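Local coordinates for fibronectin-binding protein (Streptococcus pyogenes, PDB 5A0L), which probably attaches streptococci to host tissue, its N-terminal domain carrying an internal thioester that mediates covalent host binding, at residues 95-98 / 99-103; 23-26 / 27-31. One frame throughout, in Å; residues are numbered along the deposited sequence.

In the fold
Interaction 2 comes first along the chain: residues 23-31 run from the end of strand 19-23 through most of the loop to strand 35-39, two neighbouring antiparallel strands of the six-stranded barrel. Interaction 1 follows, inside helix 92-105, which packs against helix 120-135. The two do not touch: their centres are 26 Å apart, their nearest atoms about 15 Å, and they sit on opposite sides of the chain's centre. One is a largely buried helical stretch fixed to its neighbours on several sides, the other a mostly exposed surface loop, so one belongs to the helical part of this adhesin domain and the other to a connection between strands of its barrel part.

Interaction 1: 95-98 / 99-103; sequences LEKN and ILNVI
Lys97 and Asn101 make the distinctive polar contact on this helical stretch. Asn101 ND2 donates to Lys97 O at 2.9 Å, nearly straight at 170°, with the acceptor lying in the plane of the Asn101 amide. The same oxygen also takes the backbone bond from Asn101 N (3.0 Å), and the two donors arrive from opposite faces of the carbonyl plane. Asn101 CG stands beside its own backbone N (chi1 -81°), which turns the amide back over the preceding turn and brings ND2 to 3.6 Å from Lys97 CG. The regular i to i+4 ladder continues with Ile99 N to Leu95 O, Leu100 N to Glu96 O and Val102 N to Asn98 O.

Two neighbouring pairs of side chains lie side by side. In the apolar one Leu95 CD1 meets Ile99 CD1 at 3.8 Å, and both side chains touch Phe78 of helix 75-81. In the other Leu100 CD1 lies 3.9 Å from Glu96 CG, on the aliphatic part of an extended glutamate whose OE1 accepts from Gly75 N. Val102, meanwhile, packs on helix 120-135. Because Lys97 O holds both the main-chain N-H and the amide of one residue, it takes up one N-H of the buried Asn101 amide and holds its rotation.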
ATOM      1  N   LEU A  95       3.757  -4.663 -15.277  1.00 14.58           N
ATOM      2  CA  LEU A  95       3.406  -4.781 -13.866  1.00 12.73           C
ATOM      3  C   LEU A  95       4.119  -3.756 -12.987  1.00 12.12           C
ATOM      4  O   LEU A  95       3.491  -3.077 -12.148  1.00 13.84           O
ATOM      5  CB  LEU A  95       3.680  -6.199 -13.353  1.00 13.64           C
ATOM      6  CG  LEU A  95       3.366  -6.493 -11.881  1.00 14.35           C
ATOM      7  CD1 LEU A  95       1.881  -6.357 -11.580  1.00 15.59           C
ATOM      8  CD2 LEU A  95       3.890  -7.864 -11.472  1.00 14.68           C
ATOM      9  N   GLU A  96       5.408  -3.596 -13.218  1.00 12.80           N
ATOM     10  CA  GLU A  96       6.211  -2.596 -12.521  1.00 13.14           C
ATOM     11  C   GLU A  96       5.660  -1.189 -12.736  1.00 12.83           C
ATOM     12  O   GLU A  96       5.429  -0.449 -11.772  1.00 13.72           O
ATOM     13  CB  GLU A  96       7.687  -2.682 -12.933  1.00 15.18           C
ATOM     14  CG  GLU A  96       8.619  -1.689 -12.260  1.00 18.45           C
ATOM     15  CD  GLU A  96      10.076  -1.802 -12.657  1.00 23.55           C
ATOM     16  OE1 GLU A  96      10.582  -2.926 -12.840  1.00 24.52           O
ATOM     17  OE2 GLU A  96      10.759  -0.768 -12.733  1.00 36.47           O
ATOM     18  N   LYS A  97       5.445  -0.823 -13.999  1.00 13.53           N
ATOM     19  CA  LYS A  97       4.926   0.509 -14.333  1.00 14.17           C
ATOM     20  C   LYS A  97       3.584   0.741 -13.647  1.00 12.95           C
ATOM     21  O   LYS A  97       3.321   1.824 -13.110  1.00 13.57           O
ATOM     22  CB  LYS A  97       4.742   0.638 -15.871  1.00 18.10           C
ATOM     23  CG  LYS A  97       4.065   1.936 -16.374  1.00 20.57           C
ATOM     24  CD  LYS A  97       3.782   1.939 -17.879  1.00 27.72           C
ATOM     25  CE  LYS A  97       2.543   1.123 -18.178  1.00 29.30           C
ATOM     26  NZ  LYS A  97       2.278   1.176 -19.634  1.00 37.48           N
ATOM     27  N   ASN A  98       2.716  -0.258 -13.665  1.00 12.53           N
ATOM     28  CA  ASN A  98       1.404  -0.145 -13.084  1.00 12.86           C
ATOM     29  C   ASN A  98       1.470   0.155 -11.592  1.00 13.00           C
ATOM     30  O   ASN A  98       0.818   1.075 -11.094  1.00 14.16           O
ATOM     31  CB  ASN A  98       0.550  -1.381 -13.363  1.00 14.28           C
ATOM     32  CG  ASN A  98       0.079  -1.472 -14.786  1.00 16.32           C
ATOM     33  OD1 ASN A  98      -0.032  -0.476 -15.510  1.00 20.99           O
ATOM     34  ND2 ASN A  98      -0.260  -2.678 -15.178  1.00 15.43           N
ATOM     35  N   ILE A  99       2.270  -0.621 -10.867  1.00 12.14           N
ATOM     36  CA  ILE A  99       2.361  -0.447  -9.433  1.00 11.58           C
ATOM     37  C   ILE A  99       3.036   0.894  -9.095  1.00 11.12           C
ATOM     38  O   ILE A  99       2.547   1.597  -8.172  1.00 11.69           O
ATOM     39  CB  ILE A  99       3.058  -1.652  -8.797  1.00 12.62           C
ATOM     40  CG1 ILE A  99       2.106  -2.878  -8.855  1.00 14.62           C
ATOM     41  CG2 ILE A  99       3.510  -1.367  -7.363  1.00 12.89           C
ATOM     42  CD1 ILE A  99       2.725  -4.204  -8.569  1.00 15.53           C
ATOM     43  N   LEU A 100       4.121   1.234  -9.789  1.00 10.98           N
ATOM     44  CA  LEU A 100       4.768   2.517  -9.510  1.00 11.60           C
ATOM     45  C   LEU A 100       3.814   3.696  -9.686  1.00 11.15           C
ATOM     46  O   LEU A 100       3.804   4.625  -8.884  1.00 11.63           O
ATOM     47  CB  LEU A 100       6.003   2.704 -10.369  1.00 13.09           C
ATOM     48  CG  LEU A 100       7.180   1.785 -10.189  1.00 16.24           C
ATOM     49  CD1 LEU A 100       8.271   2.088 -11.183  1.00 17.47           C
ATOM     50  CD2 LEU A 100       7.714   1.824  -8.804  1.00 19.19           C
ATOM     51  N   ASN A 101       3.011   3.659 -10.764  1.00 11.52           N
ATOM     52  CA  ASN A 101       2.113   4.753 -11.021  1.00 11.09           C
ATOM     53  C   ASN A 101       0.966   4.809 -10.021  1.00 10.61           C
ATOM     54  O   ASN A 101       0.512   5.911  -9.666  1.00 11.73           O
ATOM     55  CB  ASN A 101       1.645   4.766 -12.473  1.00 12.15           C
ATOM     56  CG  ASN A 101       2.662   5.398 -13.402  1.00 14.46           C
ATOM     57  OD1 ASN A 101       2.633   6.621 -13.628  1.00 15.16           O
ATOM     58  ND2 ASN A 101       3.584   4.596 -13.929  1.00 14.03           N
ATOM     59  N   VAL A 102       0.481   3.663  -9.544  1.00 10.93           N
ATOM     60  CA  VAL A 102      -0.496   3.678  -8.465  1.00 10.45           C
ATOM     61  C   VAL A 102       0.040   4.387  -7.216  1.00 10.70           C
ATOM     62  O   VAL A 102      -0.594   5.285  -6.650  1.00 11.91           O
ATOM     63  CB  VAL A 102      -0.964   2.256  -8.095  1.00 11.24           C
ATOM     64  CG1 VAL A 102      -1.716   2.239  -6.773  1.00 12.17           C
ATOM     65  CG2 VAL A 102      -1.821   1.695  -9.215  1.00 13.40           C
ATOM     66  N   ILE A 103       1.243   4.001  -6.796  1.00 10.72           N
ATOM     67  CA  ILE A 103       1.801   4.565  -5.567  1.00 11.26           C
ATOM     68  C   ILE A 103       2.066   6.070  -5.753  1.00 10.61           C
ATOM     69  O   ILE A 103       1.781   6.856  -4.840  1.00 11.94           O
ATOM     70  CB  ILE A 103       3.060   3.797  -5.122  1.00 10.78           C
ATOM     71  CG1 ILE A 103       2.717   2.365  -4.683  1.00 11.91           C
ATOM     72  CG2 ILE A 103       3.819   4.530  -4.061  1.00 11.94           C
ATOM     73  CD1 ILE A 103       1.921   2.280  -3.427  1.00 13.62           C
TER

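Interaction 2: 23-26 / 27-31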
ATOM      1  N   ASP A  23       1.622  -1.674  12.493  1.00 12.90           N
ATOM      2  CA  ASP A  23       0.411  -0.901  12.214  1.00 13.69           C
ATOM      3  C   ASP A  23       0.338   0.234  13.230  1.00 14.18           C
ATOM      4  O   ASP A  23       0.165  -0.024  14.416  1.00 15.37           O
ATOM      5  CB  ASP A  23      -0.815  -1.782  12.298  1.00 14.04           C
ATOM      6  CG  ASP A  23      -2.091  -1.086  11.892  1.00 15.49           C
ATOM      7  OD1 ASP A  23      -2.077   0.109  11.514  1.00 15.54           O
ATOM      8  OD2 ASP A  23      -3.143  -1.763  11.955  1.00 19.60           O
ATOM      9  N   SER A  24       0.466   1.479  12.759  1.00 14.86           N
ATOM     10  CA  SER A  24       0.470   2.663  13.598  1.00 15.98           C
ATOM     11  C   SER A  24      -0.925   3.185  13.872  1.00 16.18           C
ATOM     12  O   SER A  24      -1.082   4.152  14.660  1.00 19.28           O
ATOM     13  CB  SER A  24       1.337   3.747  12.951  1.00 17.04           C
ATOM     14  OG  SER A  24       0.732   4.318  11.814  1.00 18.46           O
ATOM     15  N   TYR A  25      -1.965   2.609  13.280  1.00 15.60           N
ATOM     16  CA  TYR A  25      -3.342   3.065  13.566  1.00 17.05           C
ATOM     17  C   TYR A  25      -3.734   2.642  14.985  1.00 17.15           C
ATOM     18  O   TYR A  25      -3.544   1.483  15.370  1.00 18.41           O
ATOM     19  CB  TYR A  25      -4.330   2.483  12.553  1.00 17.78           C
ATOM     20  CG  TYR A  25      -5.778   2.864  12.801  1.00 17.42           C
ATOM     21  CD1 TYR A  25      -6.189   4.185  12.764  1.00 18.46           C
ATOM     22  CD2 TYR A  25      -6.730   1.899  13.087  1.00 18.50           C
ATOM     23  CE1 TYR A  25      -7.510   4.530  13.010  1.00 19.83           C
ATOM     24  CE2 TYR A  25      -8.044   2.233  13.307  1.00 19.33           C
ATOM     25  CZ  TYR A  25      -8.441   3.559  13.245  1.00 18.99           C
ATOM     26  OH  TYR A  25      -9.748   3.881  13.483  1.00 22.01           O
ATOM     27  N   ARG A  26      -4.258   3.590  15.758  1.00 18.46           N
ATOM     28  CA  ARG A  26      -4.614   3.360  17.164  1.00 19.27           C
ATOM     29  C   ARG A  26      -6.109   3.416  17.414  1.00 20.66           C
ATOM     30  O   ARG A  26      -6.545   3.298  18.570  1.00 23.63           O
ATOM     31  CB  ARG A  26      -3.920   4.399  18.052  1.00 21.47           C
ATOM     32  CG  ARG A  26      -2.407   4.459  17.938  1.00 21.99           C
ATOM     33  CD  ARG A  26      -1.786   5.363  18.988  1.00 22.24           C
ATOM     34  NE  ARG A  26      -2.407   6.669  19.080  1.00 26.49           N
ATOM     35  CZ  ARG A  26      -2.044   7.770  18.420  1.00 32.22           C
ATOM     36  NH1 ARG A  26      -1.029   7.771  17.561  1.00 36.88           N
ATOM     37  NH2 ARG A  26      -2.715   8.905  18.644  1.00 39.08           N
ATOM     38  N   GLY A  27      -6.899   3.653  16.372  1.00 22.54           N
ATOM     39  CA  GLY A  27      -8.326   3.939  16.515  1.00 23.62           C
ATOM     40  C   GLY A  27      -9.236   2.720  16.551  1.00 24.67           C
ATOM     41  O   GLY A  27      -8.776   1.566  16.600  1.00 25.23           O
ATOM     42  N   ILE A  28     -10.544   2.971  16.518  1.00 27.68           N
ATOM     43  CA  ILE A  28     -11.532   1.935  16.780  1.00 30.38           C
ATOM     44  C   ILE A  28     -12.158   1.289  15.544  1.00 31.86           C
ATOM     45  O   ILE A  28     -12.966   0.370  15.676  1.00 35.30           O
ATOM     46  CB  ILE A  28     -12.671   2.474  17.693  1.00 31.49           C
ATOM     47  CG1 ILE A  28     -13.524   3.530  16.980  1.00 32.21           C
ATOM     48  CG2 ILE A  28     -12.094   3.047  18.982  1.00 34.73           C
ATOM     49  CD1 ILE A  28     -14.795   3.921  17.707  1.00 37.47           C
ATOM     50  N   PHE A  29     -11.800   1.760  14.353  1.00 26.25           N
ATOM     51  CA  PHE A  29     -12.457   1.305  13.132  1.00 27.90           C
ATOM     52  C   PHE A  29     -11.594   0.269  12.430  1.00 28.38           C
ATOM     53  O   PHE A  29     -10.506   0.568  11.926  1.00 26.59           O
ATOM     54  CB  PHE A  29     -12.789   2.487  12.211  1.00 26.44           C
ATOM     55  CG  PHE A  29     -13.648   3.538  12.870  1.00 30.55           C
ATOM     56  CD1 PHE A  29     -14.988   3.287  13.174  1.00 37.30           C
ATOM     57  CD2 PHE A  29     -13.111   4.782  13.222  1.00 34.50           C
ATOM     58  CE1 PHE A  29     -15.767   4.254  13.785  1.00 43.11           C
ATOM     59  CE2 PHE A  29     -13.889   5.747  13.848  1.00 45.97           C
ATOM     60  CZ  PHE A  29     -15.220   5.484  14.129  1.00 55.30           C
ATOM     61  N   ALA A  30     -12.091  -0.960  12.417  1.00 31.24           N
ATOM     62  CA  ALA A  30     -11.337  -2.102  11.901  1.00 29.66           C
ATOM     63  C   ALA A  30     -10.995  -1.993  10.421  1.00 27.22           C
ATOM     64  O   ALA A  30     -10.089  -2.677   9.938  1.00 27.45           O
ATOM     65  CB  ALA A  30     -12.110  -3.387  12.153  1.00 34.34           C
ATOM     66  N   ARG A  31     -11.726  -1.146   9.700  1.00 26.59           N
ATOM     67  CA  ARG A  31     -11.454  -0.928   8.275  1.00 24.18           C
ATOM     68  C   ARG A  31     -10.100  -0.258   7.993  1.00 20.12           C
ATOM     69  O   ARG A  31      -9.585  -0.331   6.877  1.00 22.78           O
ATOM     70  CB  ARG A  31     -12.579  -0.107   7.620  1.00 27.88           C
ATOM     71  CG  ARG A  31     -12.746   1.315   8.132  1.00 26.85           C
ATOM     72  CD  ARG A  31     -13.859   1.991   7.364  1.00 32.54           C
ATOM     73  NE  ARG A  31     -14.084   3.336   7.864  1.00 36.24           N
ATOM     74  CZ  ARG A  31     -14.897   3.655   8.866  1.00 34.00           C
ATOM     75  NH1 ARG A  31     -15.593   2.714   9.518  1.00 36.97           N
ATOM     76  NH2 ARG A  31     -15.006   4.929   9.229  1.00 43.58           N
TER
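Tyr25 OH accepts a hydrogen bond from Phe29 N, 3.1 Å away and with an N-H...O angle of 160°. The donor lies in the plane of the phenol ring, at its edge. Beside this bond Phe29 CD2 comes to 3.5 Å from Tyr25 OH, so the hydroxyl is met by both the backbone and the ring of the same residue.

The chain between the bonded residues folds over the tyrosine. Gly27 N sits 3.3 Å above the ring plane, over its centre, and Gly27 CA follows on that face at 3.3 Å from Tyr25 CZ. With Tyr25 CG turned away from its own backbone N (chi1 178°), the ring lies beneath the following peptide. Having no side chain, Gly27 can come down this closely. Farther along, the Phe29 ring has Ile28 CG1 over the centre of one face and Arg31 NH2 toward the rim of the other; Arg31 also makes a salt bridge to Glu155 through NH1.

At the strand end, Asp23 OD1 accepts from Tyr25 N (3.1 Å), the donor standing well above the carboxylate plane, and also from Asn34 N on the returning limb of the loop. An Asx turn thus leads out of strand 19-23 into a connection in which the Tyr25 hydroxyl bonds back to the backbone of Phe29, in the loop joining two adjacent antiparallel strands of the barrel.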